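Local coordinates for DNA repair protein RAD2 (Saccharomyces cerevisiae, PDB 4Q0W) that cuts single-stranded DNA beside damaged stretches as a magnesium-dependent endonuclease, making an incision essential to nucleotide excision repair, at residues W33-Q36 against F37-V41; F263-L266 against K267-K270; V313-A316 against Y317-E321; L336-L339 against R340-M343. One frame throughout, in Å; residues are numbered along the deposited sequence.

Interaction 1 of 4, residues W33-Q36 against F37-V41. With nucleotides of chain C; nucleotides of chain D.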
loop_
_atom_site.group_PDB
_atom_site.type_symbol
_atom_site.label_atom_id
_atom_site.label_comp_id
_atom_site.label_asym_id
_atom_site.label_seq_id
_atom_site.Cartn_x
_atom_site.Cartn_y
_atom_site.Cartn_z
ATOM N N TRP A 33 -4.130 -13.608 -26.099
ATOM C CA TRP A 33 -2.792 -14.073 -26.477
ATOM C C TRP A 33 -2.097 -13.161 -27.502
ATOM O O TRP A 33 -0.923 -12.807 -27.337
ATOM C CB TRP A 33 -2.863 -15.493 -27.048
ATOM C CG TRP A 33 -3.090 -16.566 -26.027
ATOM C CD1 TRP A 33 -3.616 -16.423 -24.759
ATOM C CD2 TRP A 33 -2.786 -17.954 -26.181
ATOM N NE1 TRP A 33 -3.658 -17.652 -24.128
ATOM C CE2 TRP A 33 -3.148 -18.603 -24.978
ATOM C CE3 TRP A 33 -2.235 -18.716 -27.222
ATOM C CZ2 TRP A 33 -2.977 -19.976 -24.789
ATOM C CZ3 TRP A 33 -2.065 -20.081 -27.030
ATOM C CH2 TRP A 33 -2.444 -20.698 -25.825
ATOM N N ILE A 34 -2.810 -12.784 -28.561
ATOM C CA ILE A 34 -2.160 -12.002 -29.621
ATOM C C ILE A 34 -1.628 -10.687 -29.063
ATOM O O ILE A 34 -0.436 -10.387 -29.199
ATOM C CB ILE A 34 -3.082 -11.736 -30.817
ATOM C CG1 ILE A 34 -3.423 -13.039 -31.539
ATOM C CG2 ILE A 34 -2.412 -10.789 -31.814
ATOM C CD1 ILE A 34 -4.479 -12.862 -32.623
ATOM N N TYR A 35 -2.505 -9.924 -28.410
ATOM C CA TYR A 35 -2.124 -8.631 -27.855
ATOM C C TYR A 35 -0.985 -8.793 -26.872
ATOM O O TYR A 35 -0.075 -7.964 -26.814
ATOM C CB TYR A 35 -3.316 -7.946 -27.170
ATOM C CG TYR A 35 -3.038 -6.491 -26.862
ATOM C CD1 TYR A 35 -2.950 -5.552 -27.886
ATOM C CD2 TYR A 35 -2.842 -6.056 -25.551
ATOM C CE1 TYR A 35 -2.682 -4.212 -27.617
ATOM C CE2 TYR A 35 -2.574 -4.719 -25.271
ATOM C CZ TYR A 35 -2.494 -3.804 -26.309
ATOM O OH TYR A 35 -2.226 -2.480 -26.042
ATOM N N GLN A 36 -1.038 -9.881 -26.113
ATOM C CA GLN A 36 -0.027 -10.189 -25.116
ATOM C C GLN A 36 1.348 -10.443 -25.746
ATOM O O GLN A 36 2.365 -9.949 -25.256
ATOM C CB GLN A 36 -0.485 -11.408 -24.314
ATOM C CG GLN A 36 0.335 -11.728 -23.085
ATOM C CD GLN A 36 -0.358 -12.746 -22.191
ATOM O OE1 GLN A 36 0.069 -13.898 -22.096
ATOM N NE2 GLN A 36 -1.433 -12.322 -21.530
ATOM N N PHE A 37 1.375 -11.214 -26.829
ATOM C CA PHE A 37 2.626 -11.502 -27.523
ATOM C C PHE A 37 3.192 -10.244 -28.180
ATOM O O PHE A 37 4.408 -10.048 -28.223
ATOM C CB PHE A 37 2.410 -12.598 -28.566
ATOM C CG PHE A 37 2.158 -13.961 -27.970
ATOM C CD1 PHE A 37 2.993 -14.465 -26.987
ATOM C CD2 PHE A 37 1.081 -14.730 -28.387
ATOM C CE1 PHE A 37 2.759 -15.714 -26.433
ATOM C CE2 PHE A 37 0.838 -15.981 -27.837
ATOM C CZ PHE A 37 1.676 -16.469 -26.858
ATOM N N LEU A 38 2.300 -9.402 -28.696
ATOM C CA LEU A 38 2.672 -8.095 -29.238
ATOM C C LEU A 38 3.429 -7.254 -28.217
ATOM O O LEU A 38 4.456 -6.656 -28.537
ATOM C CB LEU A 38 1.427 -7.328 -29.676
ATOM C CG LEU A 38 1.027 -7.379 -31.145
ATOM C CD1 LEU A 38 1.026 -8.809 -31.660
ATOM C CD2 LEU A 38 -0.338 -6.740 -31.325
ATOM N N LYS A 39 2.917 -7.214 -26.990
ATOM C CA LYS A 39 3.490 -6.376 -25.942
ATOM C C LYS A 39 4.667 -7.031 -25.225
ATOM O O LYS A 39 5.562 -6.342 -24.733
ATOM C CB LYS A 39 2.410 -5.978 -24.926
ATOM C CG LYS A 39 2.061 -4.491 -24.937
ATOM C CD LYS A 39 1.444 -4.064 -26.267
ATOM C CE LYS A 39 1.422 -2.545 -26.403
ATOM N NZ LYS A 39 0.294 -2.079 -27.262
ATOM N N ALA A 40 4.669 -8.360 -25.167
ATOM C CA ALA A 40 5.692 -9.084 -24.416
ATOM C C ALA A 40 6.965 -9.339 -25.219
ATOM O O ALA A 40 8.016 -9.624 -24.640
ATOM C CB ALA A 40 5.134 -10.399 -23.895
ATOM N N VAL A 41 6.866 -9.249 -26.543
ATOM C CA VAL A 41 7.995 -9.564 -27.420
ATOM C C VAL A 41 8.375 -8.384 -28.318
ATOM O O VAL A 41 7.656 -8.058 -29.273
ATOM C CB VAL A 41 7.712 -10.819 -28.289
ATOM P P DT C 3 -6.321 -3.441 -22.886
ATOM O "O5'" DT C 3 -5.470 -4.744 -23.280
ATOM C "C5'" DT C 3 -6.125 -5.937 -23.712
ATOM C "C4'" DT C 3 -5.708 -7.117 -22.856
ATOM O "O4'" DT C 3 -4.301 -7.385 -23.015
ATOM C "C3'" DT C 3 -5.900 -6.875 -21.368
ATOM O "O3'" DT C 3 -7.110 -7.497 -20.970
ATOM C "C2'" DT C 3 -4.694 -7.510 -20.681
ATOM C "C1'" DT C 3 -3.790 -7.946 -21.822
ATOM N N1 DT C 3 -2.392 -7.463 -21.695
ATOM C C2 DT C 3 -1.407 -8.334 -21.286
ATOM O O2 DT C 3 -1.622 -9.499 -21.002
ATOM N N3 DT C 3 -0.151 -7.789 -21.231
ATOM C C4 DT C 3 0.192 -6.480 -21.529
ATOM O O4 DT C 3 1.349 -6.071 -21.442
ATOM C C5 DT C 3 -0.899 -5.626 -21.943
ATOM C C7 DT C 3 -0.646 -4.192 -22.297
ATOM C C6 DT C 3 -2.125 -6.150 -22.008
ATOM P P DA D 16 8.080 -13.543 -15.046
ATOM O OP1 DA D 16 7.915 -14.308 -13.782
ATOM O OP2 DA D 16 9.437 -13.305 -15.596
ATOM O "O5'" DA D 16 7.211 -14.225 -16.205
ATOM C "C5'" DA D 16 5.864 -14.612 -15.961
ATOM C "C4'" DA D 16 5.085 -14.582 -17.260
ATOM O "O4'" DA D 16 4.977 -13.216 -17.733
ATOM C "C3'" DA D 16 5.731 -15.343 -18.420
ATOM O "O3'" DA D 16 5.079 -16.606 -18.601
ATOM C "C2'" DA D 16 5.578 -14.413 -19.637
ATOM C "C1'" DA D 16 4.650 -13.321 -19.101
ATOM N N9 DA D 16 4.756 -12.004 -19.729
ATOM C C8 DA D 16 5.886 -11.345 -20.134
ATOM N N7 DA D 16 5.648 -10.164 -20.663
ATOM C C5 DA D 16 4.267 -10.035 -20.597
ATOM C C6 DA D 16 3.379 -9.009 -20.999
ATOM N N6 DA D 16 3.780 -7.864 -21.565
ATOM N N1 DA D 16 2.056 -9.203 -20.787
ATOM C C2 DA D 16 1.656 -10.348 -20.212
ATOM N N3 DA D 16 2.396 -11.381 -19.800
ATOM C C4 DA D 16 3.703 -11.163 -20.025
#
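Over one face of the Tyr35 ring lies the aliphatic end of Lys39, its CD 3.9 Å from Tyr35 CZ, while C6 of the thymine nucleotide DT3 of chain C meets the ring at its edge, in plane. These residues sit one turn apart on helix 33-40 of the N-domain, a short helix of the XPG/RAD2 nuclease core that rests against bound DNA. The lysine chain bends at its second torsion (chi2 64°) and crosses the tyrosine, ending with NZ hydrogen-bonded to Tyr35 OH at 2.8 Å.

Toward helix 52-66, Trp33 and Phe37 extend alongside each other, with Trp33 CB 3.8 Å from Phe37 CE2; Phe57 of that helix meets both. Ile34 and Leu38 pair likewise through CG2 and CD1.

Gln36 reaches the bases of DT3 of chain C and DA16 of chain D. With CG anti to the backbone N (chi1 -170°) and the chain extended beyond it, the amide is carried out to the bases; its OE1 is hydrogen-bonded to Arg60. Ala40 sets CB 3.3 Å from N7 of DA16 of chain D, and Gln36 NE2 donates to O2 of DT3 of chain C at 2.9 Å, with an N-H...O angle of 147°.

Interaction 2 of 4, residues F263-L266 against K267-K270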
loop_
_atom_site.group_PDB
_atom_site.type_symbol
_atom_site.label_atom_id
_atom_site.label_comp_id
_atom_site.label_asym_id
_atom_site.label_seq_id
_atom_site.Cartn_x
_atom_site.Cartn_y
_atom_site.Cartn_z
ATOM N N PHE A 263 -22.699 -9.518 6.237
ATOM C CA PHE A 263 -24.062 -9.216 5.794
ATOM C C PHE A 263 -24.744 -10.308 4.959
ATOM O O PHE A 263 -25.969 -10.284 4.755
ATOM C CB PHE A 263 -24.094 -7.859 5.064
ATOM C CG PHE A 263 -23.666 -6.715 5.933
ATOM C CD1 PHE A 263 -24.567 -6.122 6.813
ATOM C CD2 PHE A 263 -22.355 -6.256 5.911
ATOM C CE1 PHE A 263 -24.171 -5.069 7.638
ATOM C CE2 PHE A 263 -21.952 -5.200 6.739
ATOM C CZ PHE A 263 -22.867 -4.609 7.601
ATOM N N GLY A 264 -23.961 -11.265 4.472
ATOM C CA GLY A 264 -24.524 -12.322 3.652
ATOM C C GLY A 264 -24.676 -11.933 2.191
ATOM O O GLY A 264 -24.261 -12.680 1.296
ATOM N N ASN A 265 -25.287 -10.777 1.946
ATOM C CA ASN A 265 -25.422 -10.260 0.589
ATOM C C ASN A 265 -25.484 -8.732 0.537
ATOM O O ASN A 265 -25.624 -8.077 1.574
ATOM C CB ASN A 265 -26.608 -10.906 -0.155
ATOM C CG ASN A 265 -27.979 -10.484 0.400
ATOM O OD1 ASN A 265 -28.195 -9.334 0.818
ATOM N ND2 ASN A 265 -28.916 -11.425 0.391
ATOM N N LEU A 266 -25.419 -8.181 -0.674
ATOM C CA LEU A 266 -25.295 -6.744 -0.871
ATOM C C LEU A 266 -26.578 -5.986 -0.539
ATOM O O LEU A 266 -26.524 -4.823 -0.151
ATOM C CB LEU A 266 -24.891 -6.447 -2.321
ATOM C CG LEU A 266 -23.517 -6.991 -2.738
ATOM C CD1 LEU A 266 -23.169 -6.568 -4.152
ATOM C CD2 LEU A 266 -22.434 -6.532 -1.759
ATOM N N LYS A 267 -27.728 -6.630 -0.724
ATOM C CA LYS A 267 -29.007 -6.012 -0.368
ATOM C C LYS A 267 -29.050 -5.766 1.138
ATOM O O LYS A 267 -29.389 -4.660 1.595
ATOM C CB LYS A 267 -30.194 -6.886 -0.802
ATOM C CG LYS A 267 -31.556 -6.384 -0.267
ATOM C CD LYS A 267 -31.942 -5.022 -0.866
ATOM C CE LYS A 267 -33.242 -4.451 -0.244
ATOM N NZ LYS A 267 -34.315 -5.485 -0.041
ATOM N N ASN A 268 -28.672 -6.788 1.903
ATOM C CA ASN A 268 -28.585 -6.654 3.353
ATOM C C ASN A 268 -27.580 -5.586 3.769
ATOM O O ASN A 268 -27.821 -4.824 4.709
ATOM C CB ASN A 268 -28.263 -8.004 4.016
ATOM C CG ASN A 268 -29.297 -9.072 3.691
ATOM O OD1 ASN A 268 -30.383 -8.763 3.189
ATOM N ND2 ASN A 268 -28.964 -10.331 3.965
ATOM N N PHE A 269 -26.449 -5.541 3.072
ATOM C CA PHE A 269 -25.423 -4.536 3.334
ATOM C C PHE A 269 -26.012 -3.142 3.045
ATOM O O PHE A 269 -25.921 -2.239 3.885
ATOM C CB PHE A 269 -24.178 -4.860 2.480
ATOM C CG PHE A 269 -23.131 -3.768 2.426
ATOM C CD1 PHE A 269 -22.563 -3.245 3.583
ATOM C CD2 PHE A 269 -22.672 -3.309 1.195
ATOM C CE1 PHE A 269 -21.573 -2.241 3.510
ATOM C CE2 PHE A 269 -21.687 -2.309 1.108
ATOM C CZ PHE A 269 -21.137 -1.778 2.267
ATOM N N LYS A 270 -26.643 -2.980 1.882
ATOM C CA LYS A 270 -27.223 -1.689 1.515
ATOM C C LYS A 270 -28.257 -1.239 2.540
ATOM O O LYS A 270 -28.192 -0.116 3.043
ATOM C CB LYS A 270 -27.871 -1.724 0.130
ATOM C CG LYS A 270 -28.596 -0.405 -0.204
ATOM C CD LYS A 270 -29.094 -0.354 -1.645
ATOM C CE LYS A 270 -30.253 -1.321 -1.897
ATOM N NZ LYS A 270 -30.653 -1.300 -3.353
HETATM O O HOH W 1 -31.730 -10.202 1.509
#
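Asn265 OD1 takes the backbone N-H of Asn268 in a short, nearly straight bond of 2.8 Å, the N-H...O angle being 173° and the donor lying almost on the line of the C=O bond. The first torsion of Asn265 (chi1 69°) tucks CG between its own backbone N and carbonyl carbon, which turns the amide back over the first turn of helix 266-278. Asn268 answers in the other direction: its ND2 donates to Phe263 O at 3.1 Å, with that oxygen in the plane of the amide. The two asparagine amides cross with their planes 46° apart, and a water joins them, accepting from Asn265 ND2 and donating to Asn268 OD1 at 2.6 Å. An alanine at Asn265 would probably leave Asn268 N without its capping acceptor and the water with one partner fewer.

On the apolar side of the turn, Phe269 lies over one face of the Phe263 ring. Phe269 CA makes a CH-pi contact there, 4.2 Å from the centroid, and the two rings meet obliquely, CE2 of Phe263 3.8 Å from CD1 of Phe269. Leu293 of helix 288-299 touches both rings. Gly264, with positive phi, is the first residue past helix 253-263, and Asn265 caps the start of helix 266-278: a tight helix-to-helix turn closed by an asparagine N-cap.

Interaction 3 of 4, residues V313-A316 against Y317-E321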
loop_
_atom_site.group_PDB
_atom_site.type_symbol
_atom_site.label_atom_id
_atom_site.label_comp_id
_atom_site.label_asym_id
_atom_site.label_seq_id
_atom_site.Cartn_x
_atom_site.Cartn_y
_atom_site.Cartn_z
ATOM N N VAL A 313 -25.428 -6.493 -13.795
ATOM C CA VAL A 313 -24.183 -7.213 -13.530
ATOM C C VAL A 313 -24.492 -8.697 -13.329
ATOM O O VAL A 313 -23.848 -9.561 -13.929
ATOM C CB VAL A 313 -23.464 -6.660 -12.275
ATOM C CG1 VAL A 313 -22.297 -7.562 -11.876
ATOM C CG2 VAL A 313 -22.980 -5.213 -12.502
ATOM N N TYR A 314 -25.476 -8.986 -12.475
ATOM C CA TYR A 314 -25.853 -10.363 -12.169
ATOM C C TYR A 314 -26.301 -11.120 -13.419
ATOM O O TYR A 314 -25.865 -12.266 -13.682
ATOM C CB TYR A 314 -26.951 -10.360 -11.096
ATOM C CG TYR A 314 -27.296 -11.721 -10.556
ATOM C CD1 TYR A 314 -26.386 -12.443 -9.803
ATOM C CD2 TYR A 314 -28.534 -12.287 -10.795
ATOM C CE1 TYR A 314 -26.703 -13.692 -9.304
ATOM C CE2 TYR A 314 -28.858 -13.537 -10.310
ATOM C CZ TYR A 314 -27.940 -14.231 -9.561
ATOM O OH TYR A 314 -28.262 -15.472 -9.067
ATOM N N ASP A 315 -27.150 -10.480 -14.215
ATOM C CA ASP A 315 -27.608 -11.103 -15.447
ATOM C C ASP A 315 -26.464 -11.330 -16.441
ATOM O O ASP A 315 -26.451 -12.334 -17.153
ATOM C CB ASP A 315 -28.701 -10.269 -16.098
ATOM C CG ASP A 315 -29.206 -10.887 -17.392
ATOM O OD1 ASP A 315 -29.956 -11.884 -17.327
ATOM O OD2 ASP A 315 -28.851 -10.383 -18.477
ATOM N N ALA A 316 -25.513 -10.396 -16.497
ATOM C CA ALA A 316 -24.418 -10.487 -17.470
ATOM C C ALA A 316 -23.510 -11.677 -17.159
ATOM O O ALA A 316 -22.976 -12.328 -18.067
ATOM C CB ALA A 316 -23.607 -9.191 -17.498
ATOM N N TYR A 317 -23.324 -11.950 -15.871
ATOM C CA TYR A 317 -22.549 -13.116 -15.460
ATOM C C TYR A 317 -23.351 -14.414 -15.509
ATOM O O TYR A 317 -22.813 -15.466 -15.870
ATOM C CB TYR A 317 -21.997 -12.912 -14.051
ATOM C CG TYR A 317 -20.796 -11.990 -13.979
ATOM C CD1 TYR A 317 -19.623 -12.275 -14.686
ATOM C CD2 TYR A 317 -20.820 -10.849 -13.186
ATOM C CE1 TYR A 317 -18.511 -11.428 -14.610
ATOM C CE2 TYR A 317 -19.715 -10.003 -13.098
ATOM C CZ TYR A 317 -18.567 -10.299 -13.809
ATOM O OH TYR A 317 -17.474 -9.466 -13.719
ATOM N N MET A 318 -24.627 -14.350 -15.127
ATOM C CA MET A 318 -25.477 -15.551 -15.085
ATOM C C MET A 318 -26.011 -15.980 -16.449
ATOM O O MET A 318 -26.239 -17.167 -16.682
ATOM C CB MET A 318 -26.656 -15.358 -14.124
ATOM C CG MET A 318 -26.246 -15.330 -12.674
ATOM S SD MET A 318 -25.382 -16.836 -12.213
ATOM C CE MET A 318 -26.635 -18.078 -12.557
ATOM N N ARG A 319 -26.206 -15.020 -17.348
ATOM C CA ARG A 319 -26.756 -15.324 -18.664
ATOM C C ARG A 319 -25.949 -14.688 -19.774
ATOM O O ARG A 319 -26.494 -13.963 -20.600
ATOM C CB ARG A 319 -28.216 -14.854 -18.768
ATOM C CG ARG A 319 -29.176 -15.634 -17.880
ATOM C CD ARG A 319 -30.580 -15.033 -17.887
ATOM N NE ARG A 319 -31.175 -15.019 -19.217
ATOM C CZ ARG A 319 -31.370 -13.923 -19.944
ATOM N NH1 ARG A 319 -31.028 -12.738 -19.470
ATOM N NH2 ARG A 319 -31.918 -14.010 -21.152
ATOM N N PRO A 320 -24.643 -14.980 -19.822
ATOM C CA PRO A 320 -23.877 -14.402 -20.928
ATOM C C PRO A 320 -24.346 -14.970 -22.270
ATOM O O PRO A 320 -24.984 -16.022 -22.339
ATOM C CB PRO A 320 -22.448 -14.872 -20.640
ATOM C CG PRO A 320 -22.643 -16.207 -19.949
ATOM C CD PRO A 320 -23.879 -16.010 -19.092
ATOM N N GLU A 321 -24.030 -14.261 -23.336
ATOM C CA GLU A 321 -24.370 -14.723 -24.665
ATOM C C GLU A 321 -23.326 -15.768 -25.047
ATOM O O GLU A 321 -22.179 -15.419 -25.317
ATOM C CB GLU A 321 -24.306 -13.530 -25.611
ATOM C CG GLU A 321 -25.069 -13.660 -26.907
ATOM C CD GLU A 321 -24.969 -12.390 -27.737
ATOM O OE1 GLU A 321 -25.145 -11.288 -27.157
ATOM O OE2 GLU A 321 -24.697 -12.494 -28.955
HETATM O O HOH W 2 -27.695 -11.423 -20.329
#
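Tyr314 and Met318, one turn apart near the end of helix 311-318, cross so that Met318 CG lies over a face of the Tyr314 ring. This CG stands 3.8 Å from the ring centroid, only 14° off the normal, a CH-pi contact; SD follows at 5.0 Å, obliquely, completing a Met-aromatic contact. Chi1 (-70°) puts CG over the ring, and the bend at chi2 turns SD to its oblique place.

Val313 and Tyr317 instead run alongside one another, CG1 of the valine 3.8 Å from CE2 of the tyrosine. The Tyr317 hydroxyl is hydrogen-bonded to Ser242 and weakly to Asp194, a calcium ligand, which places this face of the helix beside the metal site.

Asp315 and Arg319 cross on a third side, where the helix gives way to loop, their carboxylate and guanidinium planes 37° apart. Arg319 NH1 reaches the syn lone pair of Asp315 OD1 at a very short 2.5 Å, the oxygen in the guanidinium plane. A leucine at Asp315 would probably leave the Arg319 guanidinium without its charged mate. A water donates to Arg319 O at 2.8 Å and, less certainly, to Asp315 OD2; with the salt bridge it probably helps tie the carboxylate to the residue that leaves the helix.

Interaction 4 of 4, residues L336-L339 against R340-M343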
loop_
_atom_site.group_PDB
_atom_site.type_symbol
_atom_site.label_atom_id
_atom_site.label_comp_id
_atom_site.label_asym_id
_atom_site.label_seq_id
_atom_site.Cartn_x
_atom_site.Cartn_y
_atom_site.Cartn_z
ATOM N N LEU A 336 1.966 -32.163 -41.249
ATOM C CA LEU A 336 3.376 -31.763 -41.276
ATOM C C LEU A 336 3.724 -30.938 -42.526
ATOM O O LEU A 336 4.405 -29.907 -42.425
ATOM C CB LEU A 336 4.286 -32.996 -41.185
ATOM C CG LEU A 336 5.779 -32.697 -41.097
ATOM C CD1 LEU A 336 6.057 -31.819 -39.889
ATOM C CD2 LEU A 336 6.607 -33.967 -41.046
ATOM N N ASP A 337 3.251 -31.393 -43.685
ATOM C CA ASP A 337 3.509 -30.700 -44.950
ATOM C C ASP A 337 3.055 -29.245 -44.874
ATOM O O ASP A 337 3.777 -28.343 -45.299
ATOM C CB ASP A 337 2.784 -31.392 -46.115
ATOM C CG ASP A 337 3.422 -32.739 -46.502
ATOM O OD1 ASP A 337 4.324 -33.209 -45.781
ATOM O OD2 ASP A 337 3.012 -33.314 -47.529
ATOM N N MET A 338 1.858 -29.021 -44.329
ATOM C CA MET A 338 1.273 -27.676 -44.327
ATOM C C MET A 338 1.798 -26.812 -43.185
ATOM O O MET A 338 1.843 -25.584 -43.300
ATOM C CB MET A 338 -0.255 -27.736 -44.323
ATOM C CG MET A 338 -0.845 -28.362 -45.582
ATOM S SD MET A 338 -0.296 -27.538 -47.114
ATOM C CE MET A 338 -1.312 -26.059 -47.100
ATOM N N LEU A 339 2.207 -27.451 -42.087
ATOM C CA LEU A 339 2.851 -26.736 -40.994
ATOM C C LEU A 339 4.250 -26.277 -41.430
ATOM O O LEU A 339 4.660 -25.153 -41.135
ATOM C CB LEU A 339 2.926 -27.617 -39.722
ATOM C CG LEU A 339 1.639 -27.803 -38.894
ATOM C CD1 LEU A 339 1.813 -28.880 -37.807
ATOM C CD2 LEU A 339 1.161 -26.476 -38.257
ATOM N N ARG A 340 4.984 -27.151 -42.116
ATOM C CA ARG A 340 6.297 -26.793 -42.668
ATOM C C ARG A 340 6.213 -25.544 -43.541
ATOM O O ARG A 340 6.954 -24.580 -43.350
ATOM C CB ARG A 340 6.830 -27.917 -43.554
ATOM C CG ARG A 340 7.499 -29.082 -42.843
ATOM C CD ARG A 340 7.590 -30.241 -43.841
ATOM N NE ARG A 340 8.484 -31.314 -43.414
ATOM C CZ ARG A 340 8.731 -32.395 -44.144
ATOM N NH1 ARG A 340 8.150 -32.538 -45.325
ATOM N NH2 ARG A 340 9.550 -33.331 -43.693
ATOM N N SER A 341 5.319 -25.574 -44.518
ATOM C CA SER A 341 5.204 -24.434 -45.416
ATOM C C SER A 341 4.681 -23.178 -44.692
ATOM O O SER A 341 5.099 -22.053 -45.001
ATOM C CB SER A 341 4.344 -24.790 -46.635
ATOM O OG SER A 341 3.103 -25.356 -46.252
ATOM N N PHE A 342 3.794 -23.367 -43.716
ATOM C CA PHE A 342 3.262 -22.232 -42.952
ATOM C C PHE A 342 4.352 -21.500 -42.198
ATOM O O PHE A 342 4.469 -20.277 -42.303
ATOM C CB PHE A 342 2.184 -22.678 -41.965
ATOM C CG PHE A 342 1.525 -21.531 -41.232
ATOM C CD1 PHE A 342 0.431 -20.882 -41.786
ATOM C CD2 PHE A 342 2.009 -21.095 -39.996
ATOM C CE1 PHE A 342 -0.192 -19.821 -41.119
ATOM C CE2 PHE A 342 1.396 -20.026 -39.316
ATOM C CZ PHE A 342 0.295 -19.391 -39.884
ATOM N N MET A 343 5.127 -22.245 -41.409
ATOM C CA MET A 343 6.223 -21.666 -40.635
ATOM C C MET A 343 7.331 -21.095 -41.533
ATOM O O MET A 343 7.993 -20.106 -41.181
ATOM C CB MET A 343 6.810 -22.704 -39.669
ATOM C CG MET A 343 5.821 -23.200 -38.608
ATOM S SD MET A 343 5.129 -21.863 -37.602
ATOM C CE MET A 343 6.428 -21.653 -36.367
#
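Arg340 lies across Leu336, one turn earlier. Its chain is extended from CG to NE (chi2 164°, chi3 166°), and this lays the flat guanidinium over the leucine branch: Leu336 CD2 lies 4.0 Å from Arg340 NH2, on one face of the group, and Leu336 CG is 3.8 Å from Arg340 NE. The charge has its main partner in Asp355 of helix 351-361, which forms a salt bridge with NH2. Asp337 adds only a long ion pair, OD1 to Arg340 NH1 at 3.9 Å, with the oxygen well out of the guanidinium plane and no N-H aimed at it.

Ser341 holds OG close to the backbone (chi1 52°), 3.2 Å from both Asp337 O and Met338 O. Such a serine hydroxyl turned back on the preceding turn is a familiar feature of helices, and helix 336-347 packs against helices 148-160, 351-361 and 52-66.

Phe342 sets CB 3.2 Å from Met338 O, and its side chain touches Arg160 and Ile54. Phe342 N donates a hydrogen bond to Met338 O, which also accepts from Arg160 NH1. Met343 N donates a hydrogen bond to Leu339 O at 3.0 Å, while its side chain touches Ile54 and Phe58 of helix 52-66.

The four contacts follow one another along the chain without overlap, three on single helices or their ends, interaction 2 at the turn joining helices 253-263 and 266-278. Interaction 1, on helix 33-40 of the N-domain, meets the DNA; interaction 4, about 23 Å away between centres and on the same side of the chain's centre, lies away from the annotated sites, yet helices 52-66 and 148-160 touch both. Interactions 2 and 3 occupy the opposite side from interaction 1, about 20 Å apart between centres, and helix 230-240 touches both. Interactions 2 and 4 are the most widely separated, about 58 Å between centres, so the four sample the N-domain DNA face, the metal-site side and two regions away from annotated sites.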